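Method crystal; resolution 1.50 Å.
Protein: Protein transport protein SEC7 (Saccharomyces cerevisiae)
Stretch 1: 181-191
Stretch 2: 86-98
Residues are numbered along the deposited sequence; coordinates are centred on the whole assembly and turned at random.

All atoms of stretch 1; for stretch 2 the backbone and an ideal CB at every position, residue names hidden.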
# COMPACT_ATOMS: atom_id res chain seq x y z
N GLY A 181 10.86 -14.94 -12.12
CA GLY A 181 11.63 -13.91 -11.44
C GLY A 181 10.87 -13.30 -10.27
O GLY A 181 11.38 -13.20 -9.18
N LEU A 182 9.62 -12.92 -10.52
CA LEU A 182 8.80 -12.33 -9.46
C LEU A 182 8.53 -13.33 -8.34
O LEU A 182 8.57 -12.96 -7.16
CB LEU A 182 7.48 -11.79 -10.02
CG LEU A 182 7.57 -10.71 -11.10
CD1 LEU A 182 6.17 -10.26 -11.50
CD2 LEU A 182 8.40 -9.54 -10.63
N PHE A 183 8.23 -14.57 -8.71
CA PHE A 183 8.03 -15.64 -7.74
C PHE A 183 9.22 -15.72 -6.78
O PHE A 183 9.06 -15.74 -5.55
CB PHE A 183 7.85 -16.97 -8.46
CG PHE A 183 7.66 -18.14 -7.54
CD1 PHE A 183 8.75 -18.80 -7.00
CD2 PHE A 183 6.39 -18.60 -7.25
CE1 PHE A 183 8.57 -19.88 -6.15
CE2 PHE A 183 6.21 -19.70 -6.42
CZ PHE A 183 7.30 -20.33 -5.86
N ASN A 184 10.42 -15.75 -7.34
CA ASN A 184 11.63 -15.85 -6.52
C ASN A 184 11.86 -14.62 -5.64
O ASN A 184 12.31 -14.74 -4.50
CB ASN A 184 12.85 -16.14 -7.39
CG ASN A 184 12.82 -17.54 -7.98
OD1 ASN A 184 12.16 -18.43 -7.46
ND2 ASN A 184 13.55 -17.74 -9.07
N GLU A 185 11.53 -13.43 -6.15
CA GLU A 185 11.61 -12.22 -5.35
C GLU A 185 10.75 -12.33 -4.09
O GLU A 185 11.20 -12.01 -2.99
CB GLU A 185 11.20 -10.99 -6.16
CG GLU A 185 12.22 -10.61 -7.22
CD GLU A 185 11.96 -9.25 -7.84
OE1 GLU A 185 11.57 -8.32 -7.12
OE2 GLU A 185 12.16 -9.10 -9.07
N ILE A 186 9.52 -12.81 -4.26
CA ILE A 186 8.62 -13.00 -3.13
C ILE A 186 9.14 -14.11 -2.22
O ILE A 186 9.18 -13.93 -1.01
CB ILE A 186 7.18 -13.34 -3.59
CG1 ILE A 186 6.56 -12.14 -4.31
CG2 ILE A 186 6.32 -13.78 -2.40
CD1 ILE A 186 6.13 -11.00 -3.41
N ALA A 187 9.52 -15.24 -2.81
CA ALA A 187 10.01 -16.39 -2.03
C ALA A 187 11.20 -16.02 -1.14
O ALA A 187 11.30 -16.50 -0.01
CB ALA A 187 10.37 -17.55 -2.94
N ASN A 188 12.09 -15.18 -1.65
CA ASN A 188 13.33 -14.87 -0.94
C ASN A 188 13.21 -13.75 0.09
O ASN A 188 14.02 -13.66 1.01
CB ASN A 188 14.44 -14.54 -1.93
CG ASN A 188 14.88 -15.75 -2.75
OD1 ASN A 188 14.65 -16.89 -2.35
ND2 ASN A 188 15.52 -15.49 -3.87
N ASN A 189 12.21 -12.88 -0.09
CA ASN A 189 11.97 -11.77 0.84
C ASN A 189 10.48 -11.46 0.98
O ASN A 189 9.88 -10.79 0.12
CB ASN A 189 12.75 -10.52 0.41
CG ASN A 189 14.26 -10.68 0.55
OD1 ASN A 189 14.79 -10.71 1.67
ND2 ASN A 189 14.96 -10.81 -0.57
N GLU A 190 9.89 -11.97 2.06
CA GLU A 190 8.48 -11.77 2.38
C GLU A 190 8.10 -10.30 2.42
O GLU A 190 8.86 -9.48 2.94
CB GLU A 190 8.19 -12.37 3.76
CG GLU A 190 6.76 -12.20 4.26
CD GLU A 190 6.54 -12.79 5.64
OE1 GLU A 190 7.51 -13.26 6.26
OE2 GLU A 190 5.38 -12.79 6.10
N ILE A 191 6.93 -9.96 1.87
CA ILE A 191 6.36 -8.63 2.05
C ILE A 191 5.63 -8.58 3.38
O ILE A 191 4.83 -9.46 3.70
CB ILE A 191 5.39 -8.27 0.90
CG1 ILE A 191 6.16 -8.23 -0.43
CG2 ILE A 191 4.70 -6.94 1.19
CD1 ILE A 191 5.30 -7.96 -1.64
OXT ILE A 191 5.82 -7.67 4.19
N UNK A 86 11.70 0.07 -10.37
CA UNK A 86 11.51 -1.06 -9.45
C UNK A 86 10.78 -2.19 -10.14
O UNK A 86 9.93 -1.93 -11.00
CB UNK A 86 10.74 -0.62 -8.20
N UNK A 87 11.05 -3.43 -9.74
CA UNK A 87 10.17 -4.53 -10.13
C UNK A 87 8.81 -4.30 -9.47
O UNK A 87 8.70 -3.58 -8.47
CB UNK A 87 10.76 -5.88 -9.73
N UNK A 88 7.77 -4.91 -10.03
CA UNK A 88 6.45 -4.77 -9.42
C UNK A 88 6.45 -5.31 -7.99
O UNK A 88 5.74 -4.77 -7.12
CB UNK A 88 5.40 -5.50 -10.26
N UNK A 89 7.27 -6.33 -7.71
CA UNK A 89 7.38 -6.85 -6.34
C UNK A 89 8.03 -5.83 -5.39
O UNK A 89 7.55 -5.64 -4.28
CB UNK A 89 8.19 -8.15 -6.34
N UNK A 90 9.10 -5.18 -5.82
CA UNK A 90 9.74 -4.19 -4.98
C UNK A 90 8.83 -2.99 -4.73
O UNK A 90 8.78 -2.46 -3.62
CB UNK A 90 11.05 -3.73 -5.62
N UNK A 91 8.08 -2.60 -5.76
CA UNK A 91 7.10 -1.53 -5.61
C UNK A 91 5.99 -1.92 -4.63
O UNK A 91 5.67 -1.17 -3.73
CB UNK A 91 6.50 -1.17 -6.97
N UNK A 92 5.45 -3.13 -4.80
CA UNK A 92 4.43 -3.64 -3.89
C UNK A 92 4.93 -3.74 -2.44
O UNK A 92 4.19 -3.44 -1.49
CB UNK A 92 3.95 -5.01 -4.37
N UNK A 93 6.18 -4.17 -2.26
CA UNK A 93 6.75 -4.30 -0.92
C UNK A 93 6.83 -2.93 -0.25
O UNK A 93 6.41 -2.76 0.90
CB UNK A 93 8.14 -4.95 -0.98
N UNK A 94 7.34 -1.94 -0.98
CA UNK A 94 7.44 -0.58 -0.48
C UNK A 94 6.07 -0.04 -0.09
O UNK A 94 5.89 0.52 0.98
CB UNK A 94 8.09 0.33 -1.53
N UNK A 95 5.10 -0.26 -0.96
CA UNK A 95 3.74 0.23 -0.77
C UNK A 95 3.03 -0.45 0.41
O UNK A 95 2.55 0.22 1.33
CB UNK A 95 2.93 0.02 -2.05
N UNK A 96 2.96 -1.78 0.39
CA UNK A 96 2.16 -2.50 1.38
C UNK A 96 2.77 -2.54 2.78
O UNK A 96 2.07 -2.82 3.74
CB UNK A 96 1.93 -3.93 0.90
N UNK A 97 4.06 -2.24 2.90
CA UNK A 97 4.70 -2.18 4.21
C UNK A 97 4.52 -0.79 4.86
O UNK A 97 5.01 -0.56 5.98
CB UNK A 97 6.19 -2.51 4.08
N UNK A 98 3.83 0.12 4.17
CA UNK A 98 3.59 1.48 4.69
C UNK A 98 2.22 1.70 5.36
O UNK A 98 1.99 2.76 5.95
CB UNK A 98 3.73 2.48 3.54

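Helix 181-188 and the helix spanning 88-96 run with an angle of 36° between their N-to-C directions and approach to 10.0 Å, so only some positions of stretch 2 can reach stretch 1. Position 86 cannot: its ideal CB has nothing of stretch 1 within 5.5 Å, which leaves the choice open. It is Met-86.

Position 87 (phi/psi -65/158) directly precedes the helix, where a small polar cap such as Ser, Thr, Asp or Asn is common. Its CB points toward stretch 1 and lies 3.6 Å from Glu-185 OE2, so a donor is favoured over an acid. Ser-87 meets both demands: OG donates to Glu-185 OE1 (2.7 Å) and accepts from the backbone N of residue 90 (3.0 Å).

At 88 the CB points sideways, 5.0 Å from Leu-182 CD1; a branched or long apolar chain could close the gap. Ile-88 does so, CG2 lying 3.6 Å from Leu-182 CD1.

Position 89 points toward stretch 1, with its CB 4.5 Å from Leu-182 CD2 and 4.6 Å from Ile-186 CD1; a compact apolar residue suits. In Val-89, CG2 packs 3.9 Å from Leu-182 CD2 and CG1 3.7 Å from Ile-186 CD1.

Position 90 points sideways, its CB 4.9 Å from Glu-185 OE1, which by itself would favour a neutral or basic residue. The deposited Asp-90 instead places OD1 4.0 Å from Glu-185 OE1, two like charges. Water 1 donates to both atoms, at 2.7 Å from Asp-90 OD1 and 2.9 Å from Glu-185 OE1.

Position 91 is out of reach and uninformative; it is Ala-91. Position 92 points toward stretch 1, its CB 4.2 Å from Ile-191 CD1, inviting an aliphatic chain: Leu-92 CD2 lies 4.1 Å from Ile-191 CD1.

At 93 the CB is 3.9 Å from Ile-191 CG1, and the carbonyl of Asn-189, just past the helix, offers an acceptor. A long donor, Lys or Arg, fits. Arg-93 NH2 donates to Asn-189 O (2.9 Å, 155°), with a weak bond from NE to the same O (3.4 Å, 133°); NH1 forms a salt bridge with Asp-90 OD1 (2.7 Å).

Positions 94 and 95 have no stretch 1 atom within 5.5 Å of CB; they are Ser-94 and Phe-95. At position 96 the CB points toward stretch 1, 4.1 Å from Ile-191 CG2, so apolar choices suit; the deposited Leu-96 makes an apolar contact there, its CB 4.1 Å from Ile-191 CG2.

Position 97 has its CB 5.2 Å from Ile-191 OXT, part of the C-terminal carboxylate, calling for a donor such as Gln, Lys or Arg. Gln-97 NE2 donates to Ile-191 OXT (3.0 Å, 176°). Position 98, out of reach, is Ser-98.

Stretch 2, residues 86-98: MSIVDALRSFLQS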
# COMPACT_ATOMS: atom_id res chain seq x y z
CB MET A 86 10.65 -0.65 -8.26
CG MET A 86 11.30 0.33 -7.32
SD MET A 86 10.23 0.54 -5.89
CE MET A 86 11.15 1.78 -4.99
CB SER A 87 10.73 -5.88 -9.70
OG SER A 87 10.55 -6.10 -8.32
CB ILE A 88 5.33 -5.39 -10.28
CG1 ILE A 88 3.95 -5.02 -9.71
CG2 ILE A 88 5.48 -6.90 -10.38
CD1 ILE A 88 2.79 -5.43 -10.59
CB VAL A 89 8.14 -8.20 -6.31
CG1 VAL A 89 8.54 -8.59 -4.88
CG2 VAL A 89 7.27 -9.27 -6.94
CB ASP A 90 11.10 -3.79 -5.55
CG ASP A 90 12.19 -4.81 -5.21
OD1 ASP A 90 12.02 -5.60 -4.25
OD2 ASP A 90 13.22 -4.84 -5.89
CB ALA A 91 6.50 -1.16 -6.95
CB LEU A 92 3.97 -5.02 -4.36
CG LEU A 92 2.63 -5.55 -3.84
CD1 LEU A 92 1.50 -4.64 -4.28
CD2 LEU A 92 2.44 -6.96 -4.37
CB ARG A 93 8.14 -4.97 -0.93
CG ARG A 93 8.61 -5.30 0.49
CD ARG A 93 9.89 -6.11 0.62
NE ARG A 93 9.91 -7.40 -0.09
CZ ARG A 93 10.41 -7.58 -1.31
NH1 ARG A 93 10.90 -6.56 -2.00
NH2 ARG A 93 10.39 -8.79 -1.85
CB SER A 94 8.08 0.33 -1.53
OG SER A 94 8.03 1.68 -1.13
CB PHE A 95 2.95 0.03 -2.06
CG PHE A 95 1.57 0.60 -2.04
CD1 PHE A 95 1.36 1.94 -1.76
CD2 PHE A 95 0.47 -0.20 -2.35
CE1 PHE A 95 0.07 2.47 -1.75
CE2 PHE A 95 -0.81 0.32 -2.35
CZ PHE A 95 -1.01 1.66 -2.05
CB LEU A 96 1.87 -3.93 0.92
CG LEU A 96 1.00 -4.07 -0.33
CD1 LEU A 96 0.82 -5.54 -0.67
CD2 LEU A 96 -0.35 -3.39 -0.17
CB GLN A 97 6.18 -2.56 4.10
CG GLN A 97 6.38 -4.04 3.78
CD GLN A 97 7.85 -4.46 3.72
OE1 GLN A 97 8.74 -3.62 3.62
NE2 GLN A 97 8.08 -5.77 3.79
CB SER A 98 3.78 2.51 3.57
OG SER A 98 2.71 2.51 2.65
O HOH W 1 12.27 -8.33 -4.30
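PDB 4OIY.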